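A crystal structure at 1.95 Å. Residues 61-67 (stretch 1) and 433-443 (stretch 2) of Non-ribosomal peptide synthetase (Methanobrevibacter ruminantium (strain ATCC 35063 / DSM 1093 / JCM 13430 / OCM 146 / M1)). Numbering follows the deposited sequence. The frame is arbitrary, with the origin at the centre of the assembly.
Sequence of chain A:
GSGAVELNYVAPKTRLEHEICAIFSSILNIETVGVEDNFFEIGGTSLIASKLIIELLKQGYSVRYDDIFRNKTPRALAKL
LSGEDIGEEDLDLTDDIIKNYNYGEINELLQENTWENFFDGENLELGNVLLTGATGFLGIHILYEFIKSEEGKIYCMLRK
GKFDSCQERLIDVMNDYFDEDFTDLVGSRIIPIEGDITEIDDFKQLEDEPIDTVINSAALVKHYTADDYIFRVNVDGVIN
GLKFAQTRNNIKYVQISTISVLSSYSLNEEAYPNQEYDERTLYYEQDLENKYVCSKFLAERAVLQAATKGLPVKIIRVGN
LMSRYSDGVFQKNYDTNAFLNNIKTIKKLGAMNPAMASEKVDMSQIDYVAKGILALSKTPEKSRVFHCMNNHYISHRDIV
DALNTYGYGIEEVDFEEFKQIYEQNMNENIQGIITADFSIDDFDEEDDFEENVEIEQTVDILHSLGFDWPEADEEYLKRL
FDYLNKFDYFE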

ATOM      1  N   TYR A  61       0.236 -29.248  -7.780  1.00 45.78           N
ATOM      2  CA  TYR A  61      -0.385 -28.906  -6.506  1.00 42.84           C
ATOM      3  C   TYR A  61      -1.145 -27.592  -6.634  1.00 44.36           C
ATOM      4  O   TYR A  61      -0.810 -26.741  -7.464  1.00 47.36           O
ATOM      5  CB  TYR A  61       0.660 -28.817  -5.394  1.00 42.18           C
ATOM      6  CG  TYR A  61       1.261 -30.170  -5.071  1.00 50.26           C
ATOM      7  CD1 TYR A  61       0.516 -31.139  -4.406  1.00 45.36           C
ATOM      8  CD2 TYR A  61       2.561 -30.491  -5.463  1.00 47.79           C
ATOM      9  CE1 TYR A  61       1.047 -32.377  -4.133  1.00 50.71           C
ATOM     10  CE2 TYR A  61       3.104 -31.730  -5.192  1.00 46.93           C
ATOM     11  CZ  TYR A  61       2.344 -32.672  -4.527  1.00 55.44           C
ATOM     12  OH  TYR A  61       2.881 -33.916  -4.246  1.00 58.94           O
ATOM     13  N   SER A  62      -2.199 -27.441  -5.831  1.00 43.37           N
ATOM     14  CA  SER A  62      -2.989 -26.209  -5.814  1.00 47.36           C
ATOM     15  C   SER A  62      -2.544 -25.384  -4.613  1.00 48.35           C
ATOM     16  O   SER A  62      -2.882 -25.694  -3.472  1.00 45.18           O
ATOM     17  CB  SER A  62      -4.483 -26.504  -5.782  1.00 45.25           C
ATOM     18  OG  SER A  62      -4.936 -26.880  -7.074  1.00 56.95           O
ATOM     19  N   VAL A  63      -1.752 -24.344  -4.876  1.00 47.64           N
ATOM     20  CA  VAL A  63      -1.253 -23.446  -3.842  1.00 45.80           C
ATOM     21  C   VAL A  63      -1.292 -22.031  -4.386  1.00 47.24           C
ATOM     22  O   VAL A  63      -1.322 -21.801  -5.596  1.00 44.57           O
ATOM     23  CB  VAL A  63       0.191 -23.759  -3.382  1.00 43.90           C
ATOM     24  CG1 VAL A  63       0.207 -24.878  -2.386  1.00 52.31           C
ATOM     25  CG2 VAL A  63       1.102 -24.049  -4.574  1.00 41.75           C
ATOM     26  N   ARG A  64      -1.268 -21.075  -3.471  1.00 47.17           N
ATOM     27  CA  ARG A  64      -1.083 -19.693  -3.860  1.00 45.97           C
ATOM     28  C   ARG A  64      -0.038 -19.072  -2.947  1.00 46.31           C
ATOM     29  O   ARG A  64       0.398 -19.670  -1.958  1.00 44.53           O
ATOM     30  CB  ARG A  64      -2.405 -18.916  -3.825  1.00 46.31           C
ATOM     31  CG  ARG A  64      -3.043 -18.833  -2.450  1.00 47.71           C
ATOM     32  CD  ARG A  64      -4.256 -17.898  -2.456  1.00 51.33           C
ATOM     33  NE  ARG A  64      -5.434 -18.514  -3.065  1.00 47.18           N
ATOM     34  CZ  ARG A  64      -6.043 -18.046  -4.147  1.00 46.73           C
ATOM     35  NH1 ARG A  64      -5.587 -16.955  -4.741  1.00 49.81           N
ATOM     36  NH2 ARG A  64      -7.113 -18.666  -4.632  1.00 52.12           N
ATOM     37  N   TYR A  65       0.348 -17.847  -3.303  1.00 41.32           N
ATOM     38  CA  TYR A  65       1.472 -17.164  -2.673  1.00 39.33           C
ATOM     39  C   TYR A  65       1.320 -17.051  -1.156  1.00 43.69           C
ATOM     40  O   TYR A  65       2.295 -17.237  -0.421  1.00 39.75           O
ATOM     41  CB  TYR A  65       1.615 -15.784  -3.315  1.00 40.69           C
ATOM     42  CG  TYR A  65       2.905 -15.044  -3.063  1.00 38.79           C
ATOM     43  CD1 TYR A  65       4.137 -15.642  -3.260  1.00 39.87           C
ATOM     44  CD2 TYR A  65       2.882 -13.714  -2.673  1.00 39.12           C
ATOM     45  CE1 TYR A  65       5.320 -14.934  -3.043  1.00 40.96           C
ATOM     46  CE2 TYR A  65       4.044 -12.999  -2.464  1.00 39.36           C
ATOM     47  CZ  TYR A  65       5.257 -13.600  -2.647  1.00 39.94           C
ATOM     48  OH  TYR A  65       6.399 -12.862  -2.420  1.00 36.00           O
ATOM     49  N   ASP A  66       0.122 -16.722  -0.654  1.00 46.05           N
ATOM     50  CA  ASP A  66       0.020 -16.517   0.793  1.00 45.55           C
ATOM     51  C   ASP A  66       0.178 -17.818   1.572  1.00 44.52           C
ATOM     52  O   ASP A  66       0.456 -17.778   2.782  1.00 45.60           O
ATOM     53  CB  ASP A  66      -1.306 -15.827   1.170  1.00 45.69           C
ATOM     54  CG  ASP A  66      -2.541 -16.682   0.884  1.00 52.86           C
ATOM     55  OD1 ASP A  66      -2.597 -17.864   1.295  1.00 52.58           O
ATOM     56  OD2 ASP A  66      -3.491 -16.153   0.265  1.00 54.61           O
ATOM     57  N   ASP A  67       0.004 -18.963   0.900  1.00 47.85           N
ATOM     58  CA  ASP A  67       0.160 -20.258   1.552  1.00 45.24           C
ATOM     59  C   ASP A  67       1.551 -20.420   2.152  1.00 43.40           C
ATOM     60  O   ASP A  67       1.693 -20.972   3.246  1.00 47.39           O
ATOM     61  CB  ASP A  67      -0.118 -21.382   0.554  1.00 48.09           C
ATOM     62  CG  ASP A  67      -1.592 -21.573   0.294  1.00 45.67           C
ATOM     63  OD1 ASP A  67      -2.385 -21.223   1.188  1.00 46.63           O
ATOM     64  OD2 ASP A  67      -1.959 -22.085  -0.790  1.00 46.75           O
TER
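Stretch 2, residues 433-443: IITADFSIDDF

Stretch 2 lies on stretch 1 as the end of a helix and the irregular chain that follows it, packed against a loop that leads into a helix continuing later in the chain. Residues 433-435 are the last turn of a helix begun earlier in the chain; Ala436 is the first to leave helical phi/psi, and Asp437, with phi/psi of 66/25, turns the backbone into the more extended Phe438 and Ser439. The CA atoms of Tyr65 and Asp437 come within 4.9 Å, the closest CA pair across the stretches, and contacts spread from there: Ile434 and Thr435 sit against Tyr65, whereas Ser439 and Asp442 reach Arg64, so the chain after the turn runs back toward the earlier residues of stretch 1. Together the two stretches bury 447 Å², most of it through Tyr65, Arg64 and Asp437.

Tyr65, buried and with chi1 in t, points its CA-to-CB bond toward stretch 2 and lays its ring under the helix end. Thr435 CA stands over one ring face, 3.8 Å from the ring centroid and 18° off the normal, a CH-pi contact; Thr435 O lies 3.3 Å from Tyr65 CD2. Ile434 O approaches Tyr65 CB to 3.1 Å, and Ile434 CG2 adds a looser apolar contact with Tyr65 CD1 at 4.5 Å. The ring's hydroxyl is hydrogen-bonded elsewhere in the structure.

Asp437 brings its carboxylate to the backbone at Tyr65 and Asp66. Its OD1 accepts a hydrogen bond from Asp66 N at 2.9 Å and 153°; Tyr65 N, 3.2 Å from the same Asp437 OD1, is too poorly angled to bond. Tyr65 N instead donates to water 2 at 2.6 Å, which donates to Ile434 O at 3.0 Å and Phe438 O at 2.8 Å. The acid groups also meet directly: Asp66 OD2 and Asp437 OD2 are 2.5 Å apart.

Arg64 extends from the loop toward the chain beyond the turn. Its NH1 donates a weak hydrogen bond to Asp437 O at 2.6 Å, the angle being only 120°. This oxygen lies at the guanidinium edge, as does Asp442 CG, 3.3 Å from Arg64 NH2; the carboxylate oxygens of Asp442 are not modelled. Ser439 CB covers one guanidinium face, 3.5 Å from Arg64 NH2. Water 1 adds a further link, donating to Val63 O at 2.6 Å and Phe438 O at 2.9 Å.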

ATOM      1  N   ILE A 433       1.690 -12.227 -11.494  1.00 37.98           N
ATOM      2  CA  ILE A 433       0.381 -12.574 -10.957  1.00 37.27           C
ATOM      3  C   ILE A 433       0.537 -13.496  -9.755  1.00 42.15           C
ATOM      4  O   ILE A 433      -0.300 -13.474  -8.840  1.00 40.76           O
ATOM      5  CB  ILE A 433      -0.529 -13.183 -12.039  1.00 40.44           C
ATOM      6  CG1 ILE A 433       0.138 -14.381 -12.709  1.00 37.21           C
ATOM      7  CG2 ILE A 433      -0.895 -12.143 -13.071  1.00 40.22           C
ATOM      8  CD1 ILE A 433      -0.783 -15.099 -13.650  1.00 39.96           C
ATOM      9  N   ILE A 434       1.635 -14.260  -9.691  1.00 34.60           N
ATOM     10  CA  ILE A 434       1.822 -15.150  -8.550  1.00 39.55           C
ATOM     11  C   ILE A 434       2.063 -14.339  -7.289  1.00 42.06           C
ATOM     12  O   ILE A 434       1.488 -14.638  -6.232  1.00 42.83           O
ATOM     13  CB  ILE A 434       2.970 -16.155  -8.792  1.00 38.99           C
ATOM     14  CG1 ILE A 434       2.565 -17.235  -9.804  1.00 35.04           C
ATOM     15  CG2 ILE A 434       3.346 -16.822  -7.507  1.00 35.21           C
ATOM     16  CD1 ILE A 434       1.230 -17.902  -9.513  1.00 36.03           C
ATOM     17  N   THR A 435       2.911 -13.295  -7.367  1.00 40.06           N
ATOM     18  CA  THR A 435       3.178 -12.569  -6.126  1.00 40.65           C
ATOM     19  C   THR A 435       1.991 -11.711  -5.724  1.00 43.69           C
ATOM     20  O   THR A 435       1.967 -11.195  -4.598  1.00 42.47           O
ATOM     21  CB  THR A 435       4.439 -11.695  -6.215  1.00 36.71           C
ATOM     22  OG1 THR A 435       4.298 -10.737  -7.261  1.00 43.22           O
ATOM     23  CG2 THR A 435       5.691 -12.542  -6.454  1.00 42.64           C
ATOM     24  N   ALA A 436       1.007 -11.581  -6.611  1.00 39.40           N
ATOM     25  CA  ALA A 436      -0.265 -10.944  -6.326  1.00 42.37           C
ATOM     26  C   ALA A 436      -1.310 -11.929  -5.827  1.00 47.83           C
ATOM     27  O   ALA A 436      -2.506 -11.613  -5.866  1.00 49.71           O
ATOM     28  CB  ALA A 436      -0.776 -10.225  -7.574  1.00 39.75           C
ATOM     29  N   ASP A 437      -0.886 -13.122  -5.388  1.00 46.23           N
ATOM     30  CA  ASP A 437      -1.754 -14.156  -4.819  1.00 41.70           C
ATOM     31  C   ASP A 437      -2.738 -14.729  -5.837  1.00 45.27           C
ATOM     32  O   ASP A 437      -3.802 -15.239  -5.456  1.00 47.04           O
ATOM     33  CB  ASP A 437      -2.510 -13.629  -3.593  1.00 44.67           C
ATOM     34  CG  ASP A 437      -2.531 -14.616  -2.436  1.00 46.99           C
ATOM     35  OD1 ASP A 437      -1.802 -15.636  -2.467  1.00 45.74           O
ATOM     36  OD2 ASP A 437      -3.290 -14.357  -1.483  1.00 46.39           O
ATOM     37  N   PHE A 438      -2.404 -14.663  -7.126  1.00 40.12           N
ATOM     38  CA  PHE A 438      -3.257 -15.231  -8.163  1.00 44.30           C
ATOM     39  C   PHE A 438      -3.341 -16.748  -8.013  1.00 44.12           C
ATOM     40  O   PHE A 438      -2.414 -17.409  -7.534  1.00 42.50           O
ATOM     41  CB  PHE A 438      -2.709 -14.835  -9.546  1.00 44.32           C
ATOM     42  CG  PHE A 438      -3.394 -15.480 -10.728  1.00 50.45           C
ATOM     43  CD1 PHE A 438      -3.071 -16.778 -11.135  1.00 51.09           C
ATOM     44  CD2 PHE A 438      -4.304 -14.756 -11.490  1.00 51.97           C
ATOM     45  CE1 PHE A 438      -3.695 -17.359 -12.252  1.00 48.76           C
ATOM     46  CE2 PHE A 438      -4.918 -15.324 -12.597  1.00 48.65           C
ATOM     47  CZ  PHE A 438      -4.617 -16.629 -12.979  1.00 49.29           C
ATOM     48  N   SER A 439      -4.484 -17.287  -8.406  1.00 45.67           N
ATOM     49  CA  SER A 439      -4.665 -18.705  -8.645  1.00 47.87           C
ATOM     50  C   SER A 439      -5.626 -18.840  -9.810  1.00 49.04           C
ATOM     51  O   SER A 439      -6.623 -18.114  -9.877  1.00 51.45           O
ATOM     52  CB  SER A 439      -5.219 -19.439  -7.421  1.00 44.48           C
ATOM     53  OG  SER A 439      -6.004 -20.548  -7.827  1.00 50.86           O
ATOM     54  N   ILE A 440      -5.322 -19.760 -10.725  1.00 48.38           N
ATOM     55  CA  ILE A 440      -6.161 -19.935 -11.904  1.00 51.34           C
ATOM     56  C   ILE A 440      -7.610 -20.221 -11.523  1.00 56.31           C
ATOM     57  O   ILE A 440      -8.524 -19.949 -12.313  1.00 57.23           O
ATOM     58  CB  ILE A 440      -5.581 -21.046 -12.801  1.00 49.34           C
ATOM     59  CG1 ILE A 440      -6.078 -20.894 -14.238  1.00 51.14           C
ATOM     60  CG2 ILE A 440      -5.916 -22.408 -12.244  1.00 54.70           C
ATOM     61  CD1 ILE A 440      -5.542 -19.660 -14.933  1.00 46.99           C
ATOM     62  N   ASP A 441      -7.850 -20.725 -10.309  1.00 54.47           N
ATOM     63  CA  ASP A 441      -9.207 -20.998  -9.850  1.00 57.08           C
ATOM     64  C   ASP A 441      -9.931 -19.756  -9.354  1.00 56.93           C
ATOM     65  O   ASP A 441     -11.158 -19.796  -9.198  1.00 56.61           O
ATOM     66  CB  ASP A 441      -9.190 -22.050  -8.739  1.00 57.43           C
ATOM     67  CG  ASP A 441      -8.598 -23.361  -9.190  1.00 63.26           C
ATOM     68  OD1 ASP A 441      -8.742 -23.686 -10.391  1.00 66.05           O
ATOM     69  OD2 ASP A 441      -8.005 -24.071  -8.341  1.00 66.97           O
ATOM     70  N   ASP A 442      -9.215 -18.657  -9.112  1.00 57.63           N
ATOM     71  CA  ASP A 442      -9.842 -17.450  -8.594  1.00 57.12           C
ATOM     72  C   ASP A 442     -10.929 -16.905  -9.519  1.00 60.24           C
ATOM     73  O   ASP A 442     -11.706 -16.042  -9.088  1.00 61.22           O
ATOM     74  CB  ASP A 442      -8.767 -16.391  -8.330  1.00 51.26           C
ATOM     75  CG  ASP A 442      -7.900 -16.728  -7.125  1.00 51.54           C
ATOM     76  N   PHE A 443     -11.020 -17.400 -10.755  1.00 61.53           N
ATOM     77  CA  PHE A 443     -12.052 -16.968 -11.707  1.00 62.61           C
ATOM     78  C   PHE A 443     -13.329 -17.795 -11.617  1.00 60.93           C
ATOM     79  O   PHE A 443     -14.322 -17.468 -12.265  1.00 62.24           O
ATOM     80  CB  PHE A 443     -11.506 -17.019 -13.135  1.00 52.38           C
ATOM     81  CG  PHE A 443     -10.262 -16.204 -13.322  1.00 51.66           C
ATOM     82  CD1 PHE A 443     -10.319 -14.823 -13.283  1.00 47.37           C
ATOM     83  CD2 PHE A 443      -9.035 -16.817 -13.515  1.00 52.50           C
ATOM     84  CE1 PHE A 443      -9.171 -14.065 -13.436  1.00 45.87           C
ATOM     85  CE2 PHE A 443      -7.891 -16.063 -13.680  1.00 48.23           C
ATOM     86  CZ  PHE A 443      -7.957 -14.690 -13.636  1.00 47.24           C
TER
HETATM   87  O   HOH W   1      -1.533 -20.182  -7.661  1.00 42.76           O
HETATM   88  O   HOH W   2      -0.239 -17.059  -5.743  1.00 35.24           O